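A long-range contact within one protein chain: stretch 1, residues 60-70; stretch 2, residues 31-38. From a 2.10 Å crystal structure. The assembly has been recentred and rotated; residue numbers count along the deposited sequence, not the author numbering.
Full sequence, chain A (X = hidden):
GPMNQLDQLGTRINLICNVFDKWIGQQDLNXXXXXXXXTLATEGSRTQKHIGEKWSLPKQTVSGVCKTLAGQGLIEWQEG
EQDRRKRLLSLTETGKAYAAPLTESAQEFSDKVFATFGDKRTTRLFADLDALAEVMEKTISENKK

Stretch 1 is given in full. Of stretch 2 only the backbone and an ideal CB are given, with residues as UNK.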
# COMPACT_ATOMS: atom_id res chain seq x y z
N GLN A 60 9.64 14.56 6.32
CA GLN A 60 11.08 14.28 6.25
C GLN A 60 11.43 13.61 4.94
O GLN A 60 12.39 14.00 4.26
CB GLN A 60 11.52 13.37 7.40
CG GLN A 60 11.03 13.76 8.80
CD GLN A 60 9.63 13.23 9.12
OE1 GLN A 60 8.63 13.72 8.58
NE2 GLN A 60 9.56 12.25 10.01
N THR A 61 10.65 12.59 4.59
CA THR A 61 10.81 11.81 3.37
C THR A 61 10.76 12.74 2.16
O THR A 61 11.60 12.65 1.28
CB THR A 61 9.71 10.74 3.28
OG1 THR A 61 9.87 9.83 4.37
CG2 THR A 61 9.76 9.96 1.95
N VAL A 62 9.79 13.65 2.15
CA VAL A 62 9.59 14.56 1.03
C VAL A 62 10.75 15.55 0.88
O VAL A 62 11.29 15.72 -0.22
CB VAL A 62 8.24 15.31 1.13
CG1 VAL A 62 8.11 16.35 0.03
CG2 VAL A 62 7.09 14.32 1.04
N SER A 63 11.14 16.17 1.99
CA SER A 63 12.27 17.11 1.99
C SER A 63 13.54 16.47 1.48
O SER A 63 14.29 17.09 0.72
CB SER A 63 12.52 17.68 3.39
OG SER A 63 11.39 18.40 3.83
N GLY A 64 13.77 15.22 1.89
CA GLY A 64 14.97 14.48 1.49
C GLY A 64 15.03 14.32 -0.02
O GLY A 64 16.04 14.63 -0.66
N VAL A 65 13.93 13.86 -0.59
CA VAL A 65 13.85 13.65 -2.02
C VAL A 65 14.01 14.98 -2.76
O VAL A 65 14.72 15.07 -3.77
CB VAL A 65 12.54 12.92 -2.39
CG1 VAL A 65 12.34 12.88 -3.89
CG2 VAL A 65 12.59 11.50 -1.82
N CYS A 66 13.37 16.03 -2.25
CA CYS A 66 13.51 17.35 -2.86
C CYS A 66 14.94 17.87 -2.87
O CYS A 66 15.38 18.45 -3.87
CB CYS A 66 12.57 18.35 -2.19
SG CYS A 66 10.85 17.94 -2.60
N LYS A 67 15.68 17.64 -1.78
CA LYS A 67 17.09 18.02 -1.71
C LYS A 67 17.89 17.35 -2.83
O LYS A 67 18.69 18.01 -3.50
CB LYS A 67 17.68 17.69 -0.33
CG LYS A 67 19.11 18.21 -0.10
CD LYS A 67 19.49 18.18 1.39
CE LYS A 67 20.94 18.63 1.60
NZ LYS A 67 21.32 18.79 3.04
N THR A 68 17.66 16.06 -3.05
CA THR A 68 18.37 15.31 -4.10
C THR A 68 18.04 15.83 -5.50
O THR A 68 18.95 16.04 -6.31
CB THR A 68 18.11 13.77 -4.04
OG1 THR A 68 18.41 13.29 -2.73
CG2 THR A 68 19.01 13.03 -5.03
N LEU A 69 16.76 16.06 -5.76
CA LEU A 69 16.32 16.53 -7.07
C LEU A 69 16.80 17.95 -7.41
O LEU A 69 17.15 18.23 -8.57
CB LEU A 69 14.80 16.38 -7.22
CG LEU A 69 14.28 14.92 -7.28
CD1 LEU A 69 12.78 14.88 -7.07
CD2 LEU A 69 14.64 14.22 -8.60
N ALA A 70 16.82 18.83 -6.41
CA ALA A 70 17.33 20.19 -6.59
C ALA A 70 18.82 20.16 -6.87
O ALA A 70 19.30 20.89 -7.74
CB ALA A 70 17.03 21.06 -5.37
N UNK A 31 8.70 5.28 -5.29
CA UNK A 31 7.47 5.97 -4.90
C UNK A 31 7.74 7.40 -4.46
O UNK A 31 7.07 8.32 -4.91
CB UNK A 31 6.77 5.21 -3.77
N UNK A 32 8.74 7.58 -3.60
CA UNK A 32 9.07 8.91 -3.09
C UNK A 32 9.45 9.90 -4.19
O UNK A 32 8.99 11.04 -4.18
CB UNK A 32 10.22 8.80 -2.08
N UNK A 33 10.28 9.48 -5.15
CA UNK A 33 10.67 10.32 -6.28
C UNK A 33 9.50 10.60 -7.21
O UNK A 33 9.33 11.73 -7.70
CB UNK A 33 11.81 9.66 -7.06
N UNK A 34 8.71 9.56 -7.47
CA UNK A 34 7.51 9.66 -8.28
C UNK A 34 6.54 10.69 -7.72
O UNK A 34 6.01 11.54 -8.45
CB UNK A 34 6.83 8.29 -8.38
N UNK A 35 6.33 10.62 -6.40
CA UNK A 35 5.43 11.52 -5.71
C UNK A 35 5.77 12.99 -6.04
O UNK A 35 4.87 13.75 -6.41
CB UNK A 35 5.50 11.27 -4.20
N UNK A 36 7.04 13.37 -5.94
CA UNK A 36 7.49 14.74 -6.27
C UNK A 36 7.40 15.02 -7.77
O UNK A 36 6.69 15.92 -8.20
CB UNK A 36 8.93 14.95 -5.79
N UNK A 37 8.12 14.22 -8.55
CA UNK A 37 8.24 14.43 -10.00
C UNK A 37 6.90 14.42 -10.75
O UNK A 37 6.62 15.30 -11.57
CB UNK A 37 9.15 13.35 -10.59
N UNK A 38 6.08 13.42 -10.45
CA UNK A 38 4.80 13.29 -11.13
C UNK A 38 3.78 14.35 -10.72
O UNK A 38 3.05 14.86 -11.58
CB UNK A 38 4.22 11.90 -10.86

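Both stretches are helical, and their axes cross at 71° with a closest approach of 9.5 Å. Stretch 1 turns Thr-61, Val-65 and Leu-69 toward its partner, with Cys-66 to the side: a surface largely of methyl groups.

Position 31 has an ideal CB with nothing of stretch 1 within 5.5 Å, so this contact sets little limit on its side chain. It is Tyr-31, whose hydroxyl is hydrogen-bonded elsewhere in the structure.

Position 32 points toward stretch 1. Its ideal CB lies 3.6 Å from Val-65 CG2 and 4.2 Å from Thr-61 CG2, so the first carbon is already in contact. A small or medium side chain would suit, apolar or polar. The residue is Asn-32. Its CB packs on Val-65 CG2 at 3.6 Å, and chi1 in the m well carries the amide toward Thr-61, where Asn-32 OD1 comes to 3.5 Å from Thr-61 CG2. This is a van der Waals contact; no hydrogen bond joins the two stretches.

At position 33 the CB points sideways, 4.6 Å from Val-65 CG1 and 5.3 Å from Leu-69 CD1. A CB alone would stop short of close contact with these methyls, whereas a longer aliphatic chain such as leucine, isoleucine or methionine could reach them. Leu-33 does so: its CD2 meets Leu-69 CD2 at 3.6 Å and Val-65 CG1 at 3.8 Å.

Position 34 points away from stretch 1 and is free of its influence; it holds Phe-34. Position 35 points toward it, but nothing lies within 5.5 Å of the ideal CB, so stretch 1 excludes neither a small residue nor a larger one that might reach across. Ala-35 adds no atom beyond CB and makes no contact.

Position 36 faces the apolar patch. Leu-69 CD1, Val-65 CG1 and Cys-66 SG lie 4.1, 4.4 and 4.8 Å from its ideal CB, leaving a shallow space for a compact apolar group; valine, isoleucine or perhaps alanine would suit. Val-36, chi1 t, spreads its two methyls across the patch: CG2 lies 3.9 Å from both Val-65 CG1 and Cys-66 SG, and CG1 touches Leu-69 CD1 at 3.8 Å and also lies 4.1 Å from Cys-66 SG.

Position 37 again points sideways, its ideal CB 5.3 Å from Leu-69 CD1, so an apolar chain with some length is favoured. Leu-37 extends CD2 to 3.8 Å from Leu-69 CD1.

Position 38 is out of reach, and stretch 1 expresses no preference there. It is Tyr-38.

Stretch 2 (31-38) YNLFAVLY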
# COMPACT_ATOMS: atom_id res chain seq x y z
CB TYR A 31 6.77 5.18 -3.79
CG TYR A 31 5.43 5.74 -3.39
CD1 TYR A 31 5.32 6.61 -2.30
CD2 TYR A 31 4.28 5.40 -4.09
CE1 TYR A 31 4.10 7.15 -1.94
CE2 TYR A 31 3.05 5.93 -3.73
CZ TYR A 31 2.97 6.79 -2.64
OH TYR A 31 1.76 7.32 -2.26
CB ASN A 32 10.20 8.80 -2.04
CG ASN A 32 9.84 7.90 -0.87
OD1 ASN A 32 10.71 7.40 -0.16
ND2 ASN A 32 8.54 7.69 -0.66
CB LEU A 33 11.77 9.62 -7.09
CG LEU A 33 13.19 9.75 -6.55
CD1 LEU A 33 14.06 8.61 -7.08
CD2 LEU A 33 13.77 11.12 -6.93
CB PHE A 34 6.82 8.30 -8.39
CG PHE A 34 5.58 8.32 -9.20
CD1 PHE A 34 5.64 8.33 -10.59
CD2 PHE A 34 4.33 8.35 -8.58
CE1 PHE A 34 4.48 8.36 -11.36
CE2 PHE A 34 3.16 8.38 -9.35
CZ PHE A 34 3.25 8.39 -10.74
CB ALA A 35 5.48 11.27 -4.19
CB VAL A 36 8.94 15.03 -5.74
CG1 VAL A 36 9.43 16.45 -6.13
CG2 VAL A 36 8.99 14.88 -4.25
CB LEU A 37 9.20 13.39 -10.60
CG LEU A 37 10.65 13.41 -10.09
CD1 LEU A 37 11.38 12.12 -10.48
CD2 LEU A 37 11.40 14.64 -10.59
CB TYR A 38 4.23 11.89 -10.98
CG TYR A 38 3.05 11.63 -11.86
CD1 TYR A 38 3.21 11.37 -13.23
CD2 TYR A 38 1.75 11.63 -11.34
CE1 TYR A 38 2.10 11.13 -14.05
CE2 TYR A 38 0.64 11.39 -12.15
CZ TYR A 38 0.83 11.14 -13.49
OH TYR A 38 -0.27 10.90 -14.29
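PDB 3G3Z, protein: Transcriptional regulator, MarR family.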